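Local coordinates for outer membrane associated protein (PDB 6U83) that is the OmpA-like domain of an outer-membrane protein, binds D-alanine in this crystal and, as in related domains, probably anchors the membrane to peptidoglycan, at residues S89-G103 with K154-A168. Residues are numbered along the deposited sequence; the frame is centred on the assembly and turned at random.
With DAL (D-alanine), chain D.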
loop_
_atom_site.group_PDB
_atom_site.type_symbol
_atom_site.label_atom_id
_atom_site.label_comp_id
_atom_site.label_asym_id
_atom_site.label_seq_id
_atom_site.Cartn_x
_atom_site.Cartn_y
_atom_site.Cartn_z
ATOM N N SER A 89 -12.909 -6.842 7.421
ATOM C CA SER A 89 -13.944 -6.147 6.669
ATOM C C SER A 89 -14.613 -7.030 5.629
ATOM O O SER A 89 -15.546 -6.572 4.962
ATOM C CB SER A 89 -13.356 -4.914 5.989
ATOM O OG SER A 89 -12.816 -4.033 6.956
ATOM N N ASN A 90 -14.166 -8.277 5.487
ATOM C CA ASN A 90 -14.656 -9.174 4.446
ATOM C C ASN A 90 -14.593 -8.494 3.076
ATOM O O ASN A 90 -15.510 -8.595 2.256
ATOM C CB ASN A 90 -16.066 -9.665 4.777
ATOM C CG ASN A 90 -16.152 -10.279 6.167
ATOM O OD1 ASN A 90 -16.548 -9.618 7.131
ATOM N ND2 ASN A 90 -15.754 -11.543 6.280
ATOM N N ILE A 91 -13.485 -7.786 2.835
ATOM C CA ILE A 91 -13.304 -7.055 1.588
ATOM C C ILE A 91 -13.030 -8.029 0.451
ATOM O O ILE A 91 -12.319 -9.033 0.610
ATOM C CB ILE A 91 -12.182 -6.011 1.747
ATOM C CG1 ILE A 91 -12.718 -4.789 2.508
ATOM C CG2 ILE A 91 -11.585 -5.605 0.401
ATOM C CD1 ILE A 91 -11.683 -3.729 2.780
ATOM N N SER A 92 -13.604 -7.729 -0.715
ATOM C CA SER A 92 -13.605 -8.656 -1.842
ATOM C C SER A 92 -12.226 -8.781 -2.481
ATOM O O SER A 92 -11.667 -9.882 -2.564
ATOM C CB SER A 92 -14.644 -8.196 -2.867
ATOM O OG SER A 92 -14.675 -6.775 -2.916
ATOM N N SER A 93 -11.673 -7.668 -2.966
ATOM C CA SER A 93 -10.437 -7.700 -3.736
ATOM C C SER A 93 -9.615 -6.449 -3.471
ATOM O O SER A 93 -10.153 -5.400 -3.103
ATOM C CB SER A 93 -10.713 -7.816 -5.244
ATOM O OG SER A 93 -10.661 -6.543 -5.869
ATOM N N VAL A 94 -8.302 -6.569 -3.678
ATOM C CA VAL A 94 -7.350 -5.483 -3.462
ATOM C C VAL A 94 -6.430 -5.393 -4.664
ATOM O O VAL A 94 -5.848 -6.399 -5.080
ATOM C CB VAL A 94 -6.501 -5.693 -2.194
ATOM C CG1 VAL A 94 -5.642 -4.468 -1.947
ATOM C CG2 VAL A 94 -7.372 -5.976 -1.011
ATOM N N THR A 95 -6.251 -4.189 -5.183
ATOM C CA THR A 95 -5.297 -3.950 -6.251
ATOM C C THR A 95 -3.995 -3.450 -5.654
ATOM O O THR A 95 -3.977 -2.436 -4.951
ATOM C CB THR A 95 -5.852 -2.942 -7.247
ATOM O OG1 THR A 95 -7.040 -3.490 -7.824
ATOM C CG2 THR A 95 -4.827 -2.675 -8.337
ATOM N N VAL A 96 -2.907 -4.158 -5.944
ATOM C CA VAL A 96 -1.587 -3.855 -5.411
ATOM C C VAL A 96 -0.758 -3.254 -6.541
ATOM O O VAL A 96 -0.442 -3.939 -7.523
ATOM C CB VAL A 96 -0.926 -5.111 -4.836
ATOM C CG1 VAL A 96 0.457 -4.792 -4.364
ATOM C CG2 VAL A 96 -1.764 -5.656 -3.696
ATOM N N LYS A 97 -0.390 -1.979 -6.406
ATOM C CA LYS A 97 0.277 -1.224 -7.465
ATOM C C LYS A 97 1.732 -0.968 -7.090
ATOM O O LYS A 97 2.012 -0.394 -6.035
ATOM C CB LYS A 97 -0.442 0.100 -7.712
ATOM C CG LYS A 97 -1.901 -0.063 -8.081
ATOM C CD LYS A 97 -2.568 1.287 -8.126
ATOM C CE LYS A 97 -3.975 1.168 -8.658
ATOM N NZ LYS A 97 -4.653 2.497 -8.729
ATOM N N GLY A 98 2.646 -1.350 -7.975
ATOM C CA GLY A 98 4.066 -1.172 -7.767
ATOM C C GLY A 98 4.623 -0.014 -8.582
ATOM O O GLY A 98 4.191 0.234 -9.699
ATOM N N TYR A 99 5.611 0.677 -8.020
ATOM C CA TYR A 99 6.196 1.830 -8.686
ATOM C C TYR A 99 7.712 1.789 -8.550
ATOM O O TYR A 99 8.278 1.023 -7.754
ATOM C CB TYR A 99 5.655 3.149 -8.115
ATOM C CG TYR A 99 4.167 3.316 -8.257
ATOM C CD1 TYR A 99 3.634 4.059 -9.304
ATOM C CD2 TYR A 99 3.282 2.724 -7.348
ATOM C CE1 TYR A 99 2.260 4.211 -9.448
ATOM C CE2 TYR A 99 1.887 2.874 -7.486
ATOM C CZ TYR A 99 1.395 3.618 -8.542
ATOM O OH TYR A 99 0.044 3.788 -8.707
ATOM N N ALA A 100 8.366 2.649 -9.331
ATOM C CA ALA A 100 9.814 2.765 -9.300
ATOM C C ALA A 100 10.199 4.240 -9.360
ATOM O O ALA A 100 9.390 5.109 -9.694
ATOM C CB ALA A 100 10.461 1.954 -10.447
ATOM N N SER A 101 11.440 4.523 -8.994
ATOM C CA SER A 101 11.977 5.849 -9.240
ATOM C C SER A 101 12.647 5.866 -10.609
ATOM O O SER A 101 13.076 4.835 -11.127
ATOM C CB SER A 101 12.981 6.236 -8.153
ATOM O OG SER A 101 14.089 5.344 -8.138
ATOM N N GLN A 102 12.721 7.041 -11.210
ATOM C CA GLN A 102 13.466 7.187 -12.458
ATOM C C GLN A 102 14.861 7.660 -12.092
ATOM O O GLN A 102 15.065 8.834 -11.778
ATOM C CB GLN A 102 12.802 8.158 -13.424
ATOM C CG GLN A 102 13.620 8.283 -14.698
ATOM C CD GLN A 102 13.046 9.266 -15.686
ATOM O OE1 GLN A 102 12.142 10.029 -15.360
ATOM N NE2 GLN A 102 13.574 9.259 -16.906
ATOM N N GLY A 103 15.829 6.743 -12.131
ATOM C CA GLY A 103 17.170 7.085 -11.695
ATOM C C GLY A 103 17.989 7.827 -12.724
ATOM O O GLY A 103 18.944 8.522 -12.367
ATOM N N LYS A 154 11.650 12.906 -9.545
ATOM C CA LYS A 154 11.302 11.566 -10.007
ATOM C C LYS A 154 12.289 10.500 -9.531
ATOM O O LYS A 154 11.938 9.313 -9.490
ATOM C CB LYS A 154 11.221 11.552 -11.530
ATOM C CG LYS A 154 10.197 12.512 -12.096
ATOM C CD LYS A 154 10.288 12.541 -13.615
ATOM C CE LYS A 154 9.001 13.035 -14.252
ATOM N NZ LYS A 154 9.034 12.797 -15.726
ATOM N N SER A 155 13.515 10.885 -9.183
ATOM C CA SER A 155 14.524 9.935 -8.738
ATOM C C SER A 155 14.523 9.743 -7.227
ATOM O O SER A 155 15.414 9.074 -6.690
ATOM C CB SER A 155 15.896 10.399 -9.204
ATOM O OG SER A 155 16.150 11.705 -8.726
ATOM N N ASP A 156 13.556 10.319 -6.539
ATOM C CA ASP A 156 13.504 10.242 -5.092
ATOM C C ASP A 156 13.217 8.796 -4.680
ATOM O O ASP A 156 12.327 8.174 -5.244
ATOM C CB ASP A 156 12.419 11.202 -4.587
ATOM C CG ASP A 156 12.412 11.358 -3.081
ATOM O OD1 ASP A 156 12.132 10.359 -2.385
ATOM O OD2 ASP A 156 12.661 12.484 -2.596
ATOM N N PRO A 157 13.956 8.236 -3.714
ATOM C CA PRO A 157 13.662 6.849 -3.301
ATOM C C PRO A 157 12.250 6.666 -2.782
ATOM O O PRO A 157 11.772 5.531 -2.712
ATOM C CB PRO A 157 14.694 6.586 -2.190
ATOM C CG PRO A 157 15.720 7.642 -2.352
ATOM C CD PRO A 157 14.995 8.839 -2.875
ATOM N N ARG A 158 11.563 7.737 -2.392
ATOM C CA ARG A 158 10.189 7.549 -1.959
ATOM C C ARG A 158 9.275 7.086 -3.093
ATOM O O ARG A 158 8.198 6.545 -2.820
ATOM C CB ARG A 158 9.661 8.832 -1.335
ATOM C CG ARG A 158 10.086 9.015 0.108
ATOM C CD ARG A 158 9.721 10.399 0.619
ATOM N NE ARG A 158 10.467 11.442 -0.082
ATOM C CZ ARG A 158 10.489 12.719 0.294
ATOM N NH1 ARG A 158 11.193 13.607 -0.394
ATOM N NH2 ARG A 158 9.802 13.110 1.359
ATOM N N ASN A 159 9.663 7.289 -4.356
ATOM C CA ASN A 159 8.871 6.751 -5.456
ATOM C C ASN A 159 8.968 5.232 -5.552
ATOM O O ASN A 159 8.090 4.598 -6.149
ATOM C CB ASN A 159 9.311 7.404 -6.762
ATOM C CG ASN A 159 8.884 8.844 -6.849
ATOM O OD1 ASN A 159 7.740 9.169 -6.547
ATOM N ND2 ASN A 159 9.797 9.718 -7.250
ATOM N N GLN A 160 10.011 4.647 -4.966
ATOM C CA GLN A 160 10.263 3.207 -4.966
ATOM C C GLN A 160 9.327 2.544 -3.959
ATOM O O GLN A 160 9.667 2.419 -2.775
ATOM C CB GLN A 160 11.728 2.954 -4.620
ATOM C CG GLN A 160 12.724 3.582 -5.604
ATOM C CD GLN A 160 14.121 3.768 -4.995
ATOM O OE1 GLN A 160 15.016 4.310 -5.642
ATOM N NE2 GLN A 160 14.306 3.320 -3.748
ATOM N N ARG A 161 8.147 2.097 -4.423
ATOM C CA ARG A 161 7.063 1.791 -3.493
ATOM C C ARG A 161 5.971 0.930 -4.126
ATOM O O ARG A 161 5.858 0.807 -5.348
ATOM C CB ARG A 161 6.415 3.071 -2.974
ATOM C CG ARG A 161 5.368 3.599 -3.942
ATOM C CD ARG A 161 5.375 5.100 -3.975
ATOM N NE ARG A 161 4.290 5.671 -4.762
ATOM C CZ ARG A 161 4.433 6.050 -6.033
ATOM N NH1 ARG A 161 5.609 5.900 -6.639
ATOM N NH2 ARG A 161 3.404 6.567 -6.707
ATOM N N VAL A 162 5.140 0.365 -3.246
ATOM C CA VAL A 162 3.890 -0.300 -3.583
ATOM C C VAL A 162 2.765 0.414 -2.850
ATOM O O VAL A 162 2.907 0.770 -1.678
ATOM C CB VAL A 162 3.926 -1.793 -3.197
ATOM C CG1 VAL A 162 2.529 -2.333 -3.049
ATOM C CG2 VAL A 162 4.638 -2.576 -4.247
ATOM N N GLU A 163 1.649 0.630 -3.538
ATOM C CA GLU A 163 0.490 1.302 -2.968
ATOM C C GLU A 163 -0.762 0.455 -3.138
ATOM O O GLU A 163 -0.904 -0.285 -4.118
ATOM C CB GLU A 163 0.224 2.649 -3.633
ATOM C CG GLU A 163 1.356 3.633 -3.579
ATOM C CD GLU A 163 0.923 4.966 -4.133
ATOM O OE1 GLU A 163 -0.188 5.028 -4.722
ATOM O OE2 GLU A 163 1.681 5.947 -3.974
ATOM N N ALA A 164 -1.690 0.614 -2.195
ATOM C CA ALA A 164 -3.011 0.005 -2.277
ATOM C C ALA A 164 -3.945 0.747 -1.333
ATOM O O ALA A 164 -3.503 1.297 -0.320
ATOM C CB ALA A 164 -2.972 -1.479 -1.916
ATOM N N SER A 165 -5.236 0.747 -1.671
ATOM C CA SER A 165 -6.251 1.327 -0.809
ATOM C C SER A 165 -7.542 0.529 -0.935
ATOM O O SER A 165 -7.934 0.142 -2.034
ATOM C CB SER A 165 -6.492 2.803 -1.150
ATOM O OG SER A 165 -6.769 2.985 -2.524
ATOM N N VAL A 166 -8.195 0.289 0.203
ATOM C CA VAL A 166 -9.488 -0.382 0.256
ATOM C C VAL A 166 -10.413 0.401 1.182
ATOM O O VAL A 166 -9.962 1.129 2.069
ATOM C CB VAL A 166 -9.345 -1.846 0.723
ATOM C CG1 VAL A 166 -8.591 -2.665 -0.316
ATOM C CG2 VAL A 166 -8.621 -1.905 2.043
ATOM N N SER A 167 -11.717 0.253 0.970
ATOM C CA SER A 167 -12.718 0.956 1.754
ATOM C C SER A 167 -13.756 -0.024 2.268
ATOM O O SER A 167 -14.008 -1.070 1.672
ATOM C CB SER A 167 -13.421 2.045 0.940
ATOM O OG SER A 167 -12.478 2.983 0.474
ATOM N N ALA A 168 -14.361 0.332 3.376
ATOM C CA ALA A 168 -15.391 -0.509 3.954
ATOM C C ALA A 168 -16.144 0.316 4.979
ATOM O O ALA A 168 -15.588 1.278 5.523
ATOM C CB ALA A 168 -14.788 -1.760 4.594
HETATM N N DAL D . 14.678 3.109 -10.285
HETATM C CA DAL D . 15.241 2.412 -9.138
HETATM C CB DAL D . 16.223 1.324 -9.600
HETATM C C DAL D . 14.170 1.819 -8.226
HETATM O O DAL D . 14.523 1.083 -7.301
HETATM O OXT DAL D . 12.956 2.050 -8.382
#
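The guanidinium of R161 lies flat on the ring of Y99, where strands 94-98 and 161-168 run antiparallel in the sheet of the OmpA-like fold. The centres of the two groups are 3.9 Å apart and their planes 21° apart, a stacked cation-pi pair, with NH2 over the middle of the ring. R161 reaches this face because its CG sits between the backbone N and the carbonyl carbon (chi1 84°) and its chain bends at chi2. Within its own strand, NE donates to E163 OE2 at 2.7 Å in a salt bridge, approaching the oxygen from above the carboxylate plane, while NH1 bonds N159 O and NH2 reaches D147 O; together these fix the rotation of the guanidinium. Backbone bonds exchanged by K97 and E163 carry the pairing, and Y99 N to R161 O extends it. F143 adds a nearly parallel ring to Y99.

On the face bearing V96 and V162, their CG1 methyls meet at 3.5 Å, and both valines touch V124 of helix 110-130. Towards V166 the backbones draw apart, the V94 and V166 CA atoms being 6.7 Å from each other, and side chains take over: V94 CG2 on V166 CG1 and, from the loop before the strand, I91 CD1 on V166 CB, with helix 73-89 packed on I91 and V94.

Beyond Y99 the two segments contribute A100, S101 and Q160 to the D-alanine pocket. S101 N donates to ligand OXT at 3.0 Å, and the ligand amine makes a short bond, its exact length doubtful, to S101 O and a weak one to S101 OG. R120, N113 and D67 complete the grip. Q160, whose NE2 is tied to F64 O, positions the S101 hydroxyl: OG donates to Q160 OE1 at 2.9 Å, in the carbonyl plane and on a lone pair.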